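Local coordinates for phosphoribosyl-aminoimidazole carboxylase (Aspergillus clavatus, PDB 3K5I), which probably catalyses the ATP-dependent carboxylation of 5-aminoimidazole ribonucleotide to its N5-carboxy form, as an ATP-grasp enzyme of purine biosynthesis, at residues A[142-147]-A[163-168]; A[151-156]-A[184-189]; A[240-245]-A[382-387]; A[296-301]-A[329-334]. All blocks are in the same frame, centred on the assembly; numbering follows the deposited sequence. Where two conformers were deposited one is given.

Interaction 1. Residues A[142-147]-A[163-168]; sequences RELVEN and LMLKSK. With ADP (adenosine-5'-diphosphate), chain G.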
# COMPACT_ATOMS: atom_id res chain seq x y z
N ARG A 142 -7.49 -23.82 -34.44
CA ARG A 142 -6.76 -24.39 -35.57
C ARG A 142 -5.47 -23.60 -35.68
O ARG A 142 -5.51 -22.38 -35.71
CB ARG A 142 -7.55 -24.29 -36.89
CG ARG A 142 -8.82 -25.12 -36.87
CD ARG A 142 -8.54 -26.63 -36.91
NE ARG A 142 -9.70 -27.33 -37.46
CZ ARG A 142 -10.81 -27.59 -36.78
NH1 ARG A 142 -10.86 -27.24 -35.50
NH2 ARG A 142 -11.83 -28.20 -37.35
N GLU A 143 -4.32 -24.24 -35.74
CA GLU A 143 -3.14 -23.41 -35.87
C GLU A 143 -3.06 -22.94 -37.33
O GLU A 143 -3.75 -23.49 -38.18
CB GLU A 143 -1.92 -24.08 -35.22
CG GLU A 143 -0.72 -24.38 -36.07
CD GLU A 143 0.04 -25.56 -35.48
OE1 GLU A 143 -0.38 -26.73 -35.69
OE2 GLU A 143 1.04 -25.31 -34.76
N LEU A 144 -2.27 -21.92 -37.64
CA LEU A 144 -2.18 -21.46 -39.03
C LEU A 144 -0.78 -21.78 -39.48
O LEU A 144 0.13 -21.12 -39.03
CB LEU A 144 -2.29 -19.94 -39.12
CG LEU A 144 -3.64 -19.40 -39.58
CD1 LEU A 144 -4.56 -19.51 -38.37
CD2 LEU A 144 -3.46 -17.97 -40.12
N VAL A 145 -0.59 -22.77 -40.35
CA VAL A 145 0.75 -23.11 -40.81
C VAL A 145 1.51 -22.05 -41.65
O VAL A 145 2.74 -22.05 -41.70
CB VAL A 145 0.80 -24.51 -41.40
CG1 VAL A 145 2.01 -24.66 -42.31
CG2 VAL A 145 0.79 -25.53 -40.25
N GLU A 146 0.80 -21.15 -42.32
CA GLU A 146 1.44 -20.07 -43.08
C GLU A 146 0.45 -18.96 -42.82
O GLU A 146 -0.62 -19.20 -42.24
CB GLU A 146 1.49 -20.26 -44.58
CG GLU A 146 0.32 -21.07 -45.05
CD GLU A 146 0.79 -22.20 -45.92
OE1 GLU A 146 0.18 -23.29 -45.84
OE2 GLU A 146 1.77 -21.99 -46.67
N ASN A 147 0.80 -17.76 -43.24
CA ASN A 147 -0.13 -16.67 -42.98
C ASN A 147 -0.80 -16.06 -44.20
O ASN A 147 -0.73 -14.89 -44.55
CB ASN A 147 0.27 -15.76 -41.80
CG ASN A 147 0.57 -16.54 -40.53
OD1 ASN A 147 -0.23 -17.34 -40.02
ND2 ASN A 147 1.76 -16.28 -40.01
N LEU A 163 -14.34 -14.90 -35.47
CA LEU A 163 -13.42 -15.79 -34.78
C LEU A 163 -12.35 -14.90 -34.17
O LEU A 163 -12.15 -13.74 -34.55
CB LEU A 163 -12.84 -16.80 -35.76
CG LEU A 163 -12.31 -16.38 -37.14
CD1 LEU A 163 -10.99 -15.68 -36.71
CD2 LEU A 163 -12.07 -17.58 -38.14
N MET A 164 -11.61 -15.42 -33.20
CA MET A 164 -10.59 -14.57 -32.59
C MET A 164 -9.25 -14.89 -33.21
O MET A 164 -8.80 -16.02 -33.08
CB MET A 164 -10.54 -14.77 -31.07
CG MET A 164 -9.64 -13.76 -30.33
SD MET A 164 -10.10 -12.13 -30.87
CE MET A 164 -11.34 -11.87 -29.84
N LEU A 165 -8.63 -13.95 -33.92
CA LEU A 165 -7.34 -14.32 -34.47
C LEU A 165 -6.32 -14.07 -33.39
O LEU A 165 -6.35 -13.00 -32.80
CB LEU A 165 -6.92 -13.52 -35.71
CG LEU A 165 -5.70 -14.02 -36.49
CD1 LEU A 165 -5.67 -15.55 -36.85
CD2 LEU A 165 -5.36 -13.13 -37.75
N LYS A 166 -5.41 -15.00 -33.13
CA LYS A 166 -4.44 -14.74 -32.07
C LYS A 166 -3.00 -15.16 -32.35
O LYS A 166 -2.77 -16.22 -32.95
CB LYS A 166 -4.85 -15.55 -30.83
CG LYS A 166 -6.29 -15.51 -30.38
CD LYS A 166 -6.42 -16.01 -28.91
CE LYS A 166 -7.76 -15.68 -28.18
NZ LYS A 166 -8.05 -16.24 -26.76
N SER A 167 -2.05 -14.35 -31.87
CA SER A 167 -0.62 -14.59 -31.97
C SER A 167 -0.37 -15.62 -30.87
O SER A 167 -0.87 -15.52 -29.72
CB SER A 167 0.26 -13.39 -31.51
OG SER A 167 1.64 -13.78 -31.53
N LYS A 168 0.43 -16.62 -31.21
CA LYS A 168 0.77 -17.63 -30.22
C LYS A 168 1.75 -17.03 -29.19
O LYS A 168 1.73 -17.26 -27.98
CB LYS A 168 1.45 -18.77 -30.96
CG LYS A 168 0.52 -19.60 -31.83
CD LYS A 168 1.42 -20.71 -32.42
CE LYS A 168 0.86 -21.72 -33.40
NZ LYS A 168 1.54 -23.07 -33.22
PB ADP G . -4.49 -11.71 -23.75
O1B ADP G . -3.87 -10.61 -24.52
O2B ADP G . -3.22 -12.48 -23.46
O3B ADP G . -5.19 -11.79 -22.35
PA ADP G . -6.90 -13.42 -24.28
O1A ADP G . -7.15 -13.61 -22.85
O2A ADP G . -7.00 -14.75 -24.98
O3A ADP G . -5.53 -12.62 -24.57
O5' ADP G . -8.16 -12.53 -24.72
C5' ADP G . -8.57 -11.37 -23.98
C4' ADP G . -10.07 -11.28 -23.97
O4' ADP G . -10.57 -11.26 -25.33
C3' ADP G . -10.87 -12.44 -23.39
O3' ADP G . -11.10 -12.08 -22.02
C2' ADP G . -12.24 -12.39 -24.07
O2' ADP G . -12.92 -11.13 -23.80
C1' ADP G . -11.70 -12.08 -25.45
N9 ADP G . -11.55 -13.35 -26.13
C8 ADP G . -10.41 -14.11 -26.13
N7 ADP G . -10.63 -15.31 -26.71
C5 ADP G . -11.94 -15.22 -27.13
C6 ADP G . -12.71 -16.13 -27.93
N6 ADP G . -12.54 -17.24 -28.38
N1 ADP G . -13.99 -15.74 -28.19
C2 ADP G . -14.52 -14.52 -27.82
N3 ADP G . -13.78 -13.65 -27.19
C4 ADP G . -12.53 -14.01 -26.84
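Glu143 and Lys168 form a salt bridge across strand 198-202, beside Tyr199. NZ of Lys168 donates to OE2 of Glu143 at 2.8 Å. It meets this oxygen on the anti side and lies 23° out of the carboxylate plane. The lysine chain runs extended as far as CE and turns at chi4 (-147°), which brings NZ onto the carboxylate. CE of Lys168 lies 4.1 Å from CB of Glu143, so the two chains also touch through carbon.

The apolar part is smaller. CD1 of Leu144 and CD1 of Leu165 are 4.4 Å apart. Both leucines are buried. Leu165 also packs on Val180 and Leu193, and Leu144 on Glu151 of helix 149-159.

No backbone bond joins the two segments, because strand 198-202 lies between them and pairs with both. Tyr199 of that strand touches Glu143, Lys166 and Lys168. The side chains therefore reach past one intervening strand.

Polar contacts to ADP come from Lys166. Its long, nearly straight chain carries NZ to N7 of ADP at 2.7 Å and to O2A of ADP at 2.5 Å, a short distance. Glu201 forms a salt bridge with the same NZ. Met164 bends at chi2 and chi3 and puts CE 3.9 Å from C4 of ADP.

Strand 163-167 thus has two different sides. Met164 and Lys166 face the ADP of this ATP-grasp domain, while Leu165 faces the helix side. Lys166 bridges base and alpha-phosphate, and its positive charge probably offsets the negative charge of the alpha-phosphate.

Interaction 2. Residues A[151-156]-A[184-189]; sequences ELAKVG and DDIPEA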
# COMPACT_ATOMS: atom_id res chain seq x y z
N GLU A 151 -5.25 -19.87 -46.19
CA GLU A 151 -5.16 -20.59 -44.94
C GLU A 151 -6.25 -20.14 -43.95
O GLU A 151 -7.07 -20.93 -43.42
CB GLU A 151 -3.80 -20.22 -44.36
CG GLU A 151 -3.61 -20.59 -42.91
CD GLU A 151 -2.85 -21.90 -42.73
OE1 GLU A 151 -1.67 -21.77 -42.34
OE2 GLU A 151 -3.40 -23.02 -42.94
N LEU A 152 -6.26 -18.84 -43.71
CA LEU A 152 -7.24 -18.26 -42.80
C LEU A 152 -8.66 -18.54 -43.30
O LEU A 152 -9.47 -19.14 -42.59
CB LEU A 152 -6.98 -16.76 -42.71
CG LEU A 152 -7.65 -15.95 -41.59
CD1 LEU A 152 -7.96 -16.64 -40.25
CD2 LEU A 152 -6.74 -14.77 -41.41
N ALA A 153 -8.95 -18.14 -44.53
CA ALA A 153 -10.26 -18.37 -45.13
C ALA A 153 -10.83 -19.77 -44.85
O ALA A 153 -12.04 -19.98 -44.58
CB ALA A 153 -10.09 -18.20 -46.61
N LYS A 154 -9.89 -20.71 -44.97
CA LYS A 154 -10.07 -22.15 -44.79
C LYS A 154 -10.51 -22.42 -43.36
O LYS A 154 -11.60 -22.94 -43.09
CB LYS A 154 -8.70 -22.80 -45.01
CG LYS A 154 -8.70 -24.32 -45.03
CD LYS A 154 -7.25 -24.81 -45.01
CE LYS A 154 -7.01 -26.10 -44.20
NZ LYS A 154 -6.18 -27.14 -44.92
N VAL A 155 -9.62 -22.04 -42.44
CA VAL A 155 -9.85 -22.21 -41.01
C VAL A 155 -11.20 -21.52 -40.75
O VAL A 155 -12.00 -21.96 -39.93
CB VAL A 155 -8.76 -21.48 -40.16
CG1 VAL A 155 -8.91 -21.78 -38.69
CG2 VAL A 155 -7.36 -21.79 -40.59
N GLY A 156 -11.47 -20.42 -41.44
CA GLY A 156 -12.72 -19.70 -41.25
C GLY A 156 -13.89 -20.65 -41.48
O GLY A 156 -14.78 -20.71 -40.65
N ASP A 184 -13.93 -10.99 -45.15
CA ASP A 184 -13.45 -9.77 -45.78
C ASP A 184 -12.47 -9.01 -44.94
O ASP A 184 -11.84 -8.08 -45.43
CB ASP A 184 -14.61 -8.84 -46.12
CG ASP A 184 -15.15 -9.10 -47.49
OD1 ASP A 184 -14.30 -9.63 -48.27
OD2 ASP A 184 -16.34 -8.81 -47.75
N ASP A 185 -12.36 -9.40 -43.68
CA ASP A 185 -11.44 -8.79 -42.71
C ASP A 185 -10.07 -9.45 -42.81
O ASP A 185 -9.10 -8.89 -42.34
CB ASP A 185 -11.92 -8.99 -41.28
CG ASP A 185 -13.26 -8.32 -40.99
OD1 ASP A 185 -13.39 -7.75 -39.89
OD2 ASP A 185 -14.17 -8.39 -41.84
N ILE A 186 -10.01 -10.63 -43.42
CA ILE A 186 -8.77 -11.37 -43.60
C ILE A 186 -7.45 -10.66 -43.82
O ILE A 186 -6.45 -10.94 -43.15
CB ILE A 186 -8.94 -12.78 -44.29
CG1 ILE A 186 -9.99 -13.59 -43.50
CG2 ILE A 186 -7.59 -13.50 -44.75
CD1 ILE A 186 -10.33 -14.99 -44.01
N PRO A 187 -7.40 -9.73 -44.76
CA PRO A 187 -6.12 -9.08 -44.97
C PRO A 187 -5.79 -8.18 -43.81
O PRO A 187 -4.63 -8.02 -43.40
CB PRO A 187 -6.36 -8.18 -46.18
CG PRO A 187 -7.63 -8.61 -46.77
CD PRO A 187 -8.14 -9.82 -46.03
N GLU A 188 -6.82 -7.54 -43.29
CA GLU A 188 -6.54 -6.62 -42.19
C GLU A 188 -6.02 -7.38 -40.99
O GLU A 188 -5.04 -7.00 -40.36
CB GLU A 188 -7.83 -5.88 -41.89
CG GLU A 188 -7.94 -4.92 -40.77
CD GLU A 188 -9.43 -4.59 -40.60
OE1 GLU A 188 -10.32 -5.33 -41.10
OE2 GLU A 188 -9.73 -3.56 -39.99
N ALA A 189 -6.70 -8.49 -40.68
CA ALA A 189 -6.32 -9.36 -39.57
C ALA A 189 -4.87 -9.76 -39.71
O ALA A 189 -4.06 -9.61 -38.78
CB ALA A 189 -7.15 -10.65 -39.58
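Leu152 and Ile186 mark the closest approach of two helical segments, with their CA atoms 7.1 Å apart. Residues 151-156 lie within helix 149-159. Residues 184-189 lead into helix 186-192 and include its first turn. Each helix keeps its own backbone bonds, such as Val155 N to Glu151 O at 2.9 Å. No hydrogen bond crosses between the segments.

Three residues make the contact, Ala153 partly through its backbone, and Ile186 is at its centre. Ile186 and Leu152 each leave the backbone heading for the other helix. The two chains then lie alongside and run in opposite directions. CD2 of Leu152 touches CG2 of Ile186 at 3.7 Å. CG of Leu152 meets CD1 of Ile186, also at 3.7 Å. CG1 of Ile186 stands beside its backbone N (chi1 -54°), and the chain is extended beyond it. This sends CD1 past Leu152 onto the backbone of Ala153, 3.5 Å from Ala153 N and 3.6 Å from Ala153 CA. CB of Ala153 borders the same methyl at 4.1 Å.

Around this pair, Tyr161 touches Ile186, and Ala189 packs on Phe178 and Val180 of strand 177-180. Val155 touches Arg142 of strand 141-144. The helices thus cover the antiparallel sheet of the ATP-grasp domain near its two outer strands. ADP is about 13 Å from the side chain of Leu152.

The side-chain contact is apolar and largely buried. It holds by shape and by exclusion of water, without any directional bond, and joins two helices that each connect strands of one sheet.

Interaction 3. Residues A[240-245]-A[382-387]; sequences YAPARN and PTMHEA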
# COMPACT_ATOMS: atom_id res chain seq x y z
N TYR A 240 -15.07 -7.07 -10.62
CA TYR A 240 -16.04 -7.00 -9.49
C TYR A 240 -15.69 -8.17 -8.60
O TYR A 240 -15.72 -9.35 -8.96
CB TYR A 240 -17.49 -7.15 -9.92
CG TYR A 240 -17.91 -6.08 -10.89
CD1 TYR A 240 -17.50 -6.13 -12.22
CD2 TYR A 240 -18.65 -4.99 -10.46
CE1 TYR A 240 -17.85 -5.14 -13.11
CE2 TYR A 240 -18.99 -3.98 -11.38
CZ TYR A 240 -18.63 -4.08 -12.68
OH TYR A 240 -19.03 -3.03 -13.49
N ALA A 241 -15.35 -7.85 -7.37
CA ALA A 241 -14.93 -8.94 -6.52
C ALA A 241 -15.71 -8.92 -5.22
O ALA A 241 -15.73 -7.92 -4.53
CB ALA A 241 -13.37 -8.75 -6.35
N PRO A 242 -16.38 -10.02 -4.88
CA PRO A 242 -16.40 -11.25 -5.68
C PRO A 242 -17.37 -11.05 -6.84
O PRO A 242 -18.03 -10.00 -6.84
CB PRO A 242 -16.96 -12.26 -4.67
CG PRO A 242 -17.94 -11.39 -3.88
CD PRO A 242 -17.47 -9.99 -3.89
N ALA A 243 -17.45 -12.02 -7.76
CA ALA A 243 -18.28 -12.02 -8.97
C ALA A 243 -19.77 -11.90 -8.59
O ALA A 243 -20.26 -12.58 -7.67
CB ALA A 243 -18.17 -13.35 -9.63
N ARG A 244 -20.49 -11.04 -9.30
CA ARG A 244 -21.92 -10.78 -9.07
C ARG A 244 -22.86 -11.77 -9.81
O ARG A 244 -22.62 -12.14 -10.98
CB ARG A 244 -22.20 -9.35 -9.62
CG ARG A 244 -21.46 -8.16 -8.94
CD ARG A 244 -21.62 -6.77 -9.59
NE ARG A 244 -21.36 -6.80 -11.04
CZ ARG A 244 -21.68 -5.87 -11.95
NH1 ARG A 244 -21.41 -6.03 -13.25
NH2 ARG A 244 -22.28 -4.75 -11.59
N ASN A 245 -23.98 -12.14 -9.20
CA ASN A 245 -24.94 -13.00 -9.92
C ASN A 245 -24.43 -14.33 -10.41
O ASN A 245 -24.68 -14.74 -11.56
CB ASN A 245 -25.39 -12.28 -11.20
CG ASN A 245 -26.51 -11.28 -10.98
OD1 ASN A 245 -26.62 -10.31 -11.73
ND2 ASN A 245 -27.35 -11.52 -9.98
N PRO A 382 -19.06 -1.65 1.80
CA PRO A 382 -19.58 -2.78 2.56
C PRO A 382 -20.48 -3.63 1.67
O PRO A 382 -20.69 -4.76 2.02
CB PRO A 382 -20.34 -2.16 3.74
CG PRO A 382 -20.11 -0.61 3.64
CD PRO A 382 -19.05 -0.39 2.57
N THR A 383 -20.99 -3.08 0.56
CA THR A 383 -21.88 -3.77 -0.39
C THR A 383 -21.49 -3.47 -1.85
O THR A 383 -20.92 -2.41 -2.16
CB THR A 383 -23.39 -3.35 -0.26
OG1 THR A 383 -23.46 -1.94 -0.46
CG2 THR A 383 -23.98 -3.65 1.15
N MET A 384 -21.82 -4.37 -2.76
CA MET A 384 -21.42 -4.13 -4.15
C MET A 384 -22.23 -2.94 -4.62
O MET A 384 -21.74 -1.98 -5.24
CB MET A 384 -21.88 -5.40 -4.92
CG MET A 384 -21.21 -5.70 -6.24
SD MET A 384 -19.43 -5.23 -6.47
CE MET A 384 -18.77 -6.98 -6.39
N HIS A 385 -23.51 -3.03 -4.30
CA HIS A 385 -24.42 -2.02 -4.73
C HIS A 385 -23.69 -0.71 -4.54
O HIS A 385 -23.50 0.09 -5.39
CB HIS A 385 -25.68 -2.00 -3.92
CG HIS A 385 -26.63 -0.99 -4.45
ND1 HIS A 385 -27.17 -1.12 -5.72
CD2 HIS A 385 -27.07 0.18 -3.95
CE1 HIS A 385 -27.94 -0.07 -5.95
NE2 HIS A 385 -27.90 0.73 -4.90
N GLU A 386 -23.40 -0.44 -3.28
CA GLU A 386 -22.80 0.84 -2.94
C GLU A 386 -21.45 1.14 -3.62
O GLU A 386 -21.17 2.31 -3.97
CB GLU A 386 -22.67 0.82 -1.44
CG GLU A 386 -22.56 2.14 -0.79
CD GLU A 386 -22.13 1.96 0.65
OE1 GLU A 386 -22.46 0.91 1.28
OE2 GLU A 386 -21.44 2.89 1.10
N ALA A 387 -20.63 0.09 -3.80
CA ALA A 387 -19.31 0.21 -4.47
C ALA A 387 -19.64 0.59 -5.92
O ALA A 387 -18.99 1.46 -6.52
CB ALA A 387 -18.52 -1.13 -4.43
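Met384 packs its side chain against Tyr240, Pro242 and Arg244 at the end of strand 235-241. CB points toward that strand end. CG stands anti to the backbone N (chi1 -159°) and meets the aliphatic part of Arg244, 3.5 Å from Arg244 CD and 3.7 Å from Arg244 CG. SD comes next, after a bend at chi2. It lies 4.1 Å from CD2 of Tyr240, at the ring edge and almost in the ring plane. This is a Met-aromatic contact, with SD 5.5 Å from the centroid of the Tyr240 ring. The chain ends in a tight spot. CE of Met384 is 3.1 Å from Pro242 O, 3.7 Å from Ala241 N and 3.8 Å from Tyr240 CB.

The guanidinium of Arg244 lies over one face of the Tyr240 ring, offset toward its rim at CE2. Glu388 and Glu228 form salt bridges with it.

Met384 opens helix 384-399, with Thr383 as N-cap. This C-terminal helix packs on one face of the large antiparallel sheet. Met384 and Ala387 both touch Ile332 of strand 331-337, which pairs with strand 235-241.

Interaction 4. Residues A[296-301]-A[329-334]; sequences GHYTIE and QPSIML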
# COMPACT_ATOMS: atom_id res chain seq x y z
N GLY A 296 -6.27 -9.90 -10.25
CA GLY A 296 -6.14 -9.87 -8.80
C GLY A 296 -5.73 -8.55 -8.15
O GLY A 296 -5.49 -8.47 -6.92
N HIS A 297 -5.73 -7.47 -8.91
CA HIS A 297 -5.35 -6.23 -8.24
C HIS A 297 -6.17 -5.80 -7.03
O HIS A 297 -5.62 -5.14 -6.09
CB HIS A 297 -5.17 -5.06 -9.23
CG HIS A 297 -4.17 -5.33 -10.30
ND1 HIS A 297 -3.22 -6.32 -10.17
CD2 HIS A 297 -3.87 -4.65 -11.43
CE1 HIS A 297 -2.43 -6.29 -11.23
NE2 HIS A 297 -2.80 -5.29 -12.01
N TYR A 298 -7.46 -6.18 -7.07
CA TYR A 298 -8.36 -5.83 -5.99
C TYR A 298 -7.87 -6.43 -4.66
O TYR A 298 -8.27 -5.99 -3.55
CB TYR A 298 -9.81 -6.29 -6.25
CG TYR A 298 -9.92 -7.76 -5.94
CD1 TYR A 298 -9.63 -8.67 -6.96
CD2 TYR A 298 -10.23 -8.24 -4.67
CE1 TYR A 298 -9.68 -10.03 -6.69
CE2 TYR A 298 -10.30 -9.65 -4.36
CZ TYR A 298 -10.03 -10.54 -5.41
OH TYR A 298 -10.05 -11.95 -5.36
N THR A 299 -6.97 -7.40 -4.72
CA THR A 299 -6.55 -8.01 -3.45
C THR A 299 -5.84 -7.10 -2.45
O THR A 299 -5.82 -7.33 -1.20
CB THR A 299 -5.78 -9.29 -3.75
OG1 THR A 299 -4.67 -8.98 -4.63
CG2 THR A 299 -6.77 -10.27 -4.44
N ILE A 300 -5.25 -6.04 -3.02
CA ILE A 300 -4.54 -5.06 -2.20
C ILE A 300 -5.41 -4.42 -1.18
O ILE A 300 -5.14 -4.44 -0.00
CB ILE A 300 -3.98 -3.93 -3.05
CG1 ILE A 300 -2.83 -4.51 -3.88
CG2 ILE A 300 -3.31 -2.97 -2.10
CD1 ILE A 300 -2.03 -3.54 -4.84
N GLU A 301 -6.52 -3.87 -1.62
CA GLU A 301 -7.36 -3.27 -0.59
C GLU A 301 -8.43 -4.26 -0.18
O GLU A 301 -9.12 -4.09 0.85
CB GLU A 301 -8.10 -2.08 -1.17
CG GLU A 301 -7.14 -0.95 -1.58
CD GLU A 301 -6.50 -1.16 -2.95
OE1 GLU A 301 -6.86 -2.10 -3.68
OE2 GLU A 301 -5.58 -0.34 -3.25
N GLN A 329 -14.34 -6.79 2.01
CA GLN A 329 -15.59 -6.10 1.69
C GLN A 329 -15.63 -6.12 0.18
O GLN A 329 -14.61 -6.35 -0.44
CB GLN A 329 -15.45 -4.62 1.99
CG GLN A 329 -15.63 -4.26 3.43
CD GLN A 329 -15.47 -2.77 3.49
OE1 GLN A 329 -14.55 -2.17 2.94
NE2 GLN A 329 -16.43 -2.16 4.11
N PRO A 330 -16.80 -5.85 -0.39
CA PRO A 330 -16.92 -5.82 -1.86
C PRO A 330 -16.09 -4.72 -2.53
O PRO A 330 -15.88 -3.62 -1.97
CB PRO A 330 -18.43 -5.68 -2.14
CG PRO A 330 -19.09 -6.22 -0.86
CD PRO A 330 -18.05 -6.25 0.29
N SER A 331 -15.64 -4.99 -3.75
CA SER A 331 -14.86 -4.01 -4.49
C SER A 331 -14.91 -4.12 -6.00
O SER A 331 -15.32 -5.10 -6.61
CB SER A 331 -13.48 -3.76 -3.90
OG SER A 331 -12.69 -4.93 -3.83
N ILE A 332 -14.51 -3.02 -6.61
CA ILE A 332 -14.52 -2.98 -8.07
C ILE A 332 -13.18 -2.35 -8.50
O ILE A 332 -12.77 -1.33 -7.94
CB ILE A 332 -15.72 -2.05 -8.60
CG1 ILE A 332 -17.06 -2.64 -8.16
CG2 ILE A 332 -15.86 -2.07 -10.16
CD1 ILE A 332 -18.18 -1.63 -8.29
N MET A 333 -12.51 -2.94 -9.49
CA MET A 333 -11.26 -2.33 -9.97
C MET A 333 -11.58 -1.99 -11.41
O MET A 333 -12.17 -2.82 -12.15
CB MET A 333 -10.05 -3.28 -9.88
CG MET A 333 -8.68 -2.79 -10.47
SD MET A 333 -8.04 -4.04 -11.63
CE MET A 333 -9.08 -3.89 -12.98
N LEU A 334 -11.17 -0.76 -11.74
CA LEU A 334 -11.30 -0.20 -13.08
C LEU A 334 -9.87 0.04 -13.63
O LEU A 334 -9.01 0.57 -12.93
CB LEU A 334 -12.09 1.12 -13.03
CG LEU A 334 -12.23 1.78 -14.40
CD1 LEU A 334 -13.35 1.23 -15.27
CD2 LEU A 334 -12.58 3.20 -14.14
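His297 and Met333 meet first, with CB of His297 3.9 Å from SD of Met333. The sulfur approaches the imidazole obliquely, 5.0 Å from the centroid of the His297 ring and 63° off its normal. Tyr298 and Ser331 form the second pair, where CB of Tyr298 lies 4.0 Å from OG of Ser331. No hydrogen bond crosses the contact, and all four residues are buried. CG of Met333 is anti to the backbone N (chi1 175°), and the turn at chi2 (-127°) brings SD beside CB of His297. The backbones run close here, with the CA atoms of Tyr298 and Met333 6.0 Å apart.

A type I beta turn from Gly296 to Thr299 sets the positions of His297 and Tyr298. Thr299 N donates to Gly296 O at 2.9 Å. CG2 of Thr299 lies 3.4 Å above the plane of the Tyr298 ring, toward its rim. Ser331 and Met333 point to this turn from one side of strand 331-337, while Ile332 points away.

The strand belongs to the large antiparallel sheet in which the ATP-grasp strands run on into those of the C-terminal domain. Strand 331-337 lies at this join, between strands 235-241 and 373-380.

Farther out, the ring of His297 stacks on His376, and the side chain of His297 is about 7 Å from bound 5-aminoimidazole ribonucleotide. Tyr298 packs on Tyr224, Pro225 and Val227. The carboxylate of Glu301 is bound through OE2 by Ser359 and His361. Arg328 of the second subunit hydrogen-bonds to Glu301 O and to Gln329 OE1.

From the N terminus, interaction 1 closes the first loop, around helix 149-159. Interaction 2 starts inside that loop and ends beyond it at helix 186-192, so the two cross. They touch, with Glu151 reaching the backbone near Glu146, and together they join the small antiparallel sheet to its helices. Interaction 3 then closes a long loop from strand 235-241 to the C-terminal helix. Interaction 4 is nested within it. These two also touch, through strands 235-241 and 331-337, and tie the ATP-grasp and C-terminal parts of the large sheet together. The centres of interactions 1 and 4 are about 34 Å apart, on opposite sides of the chain's centre.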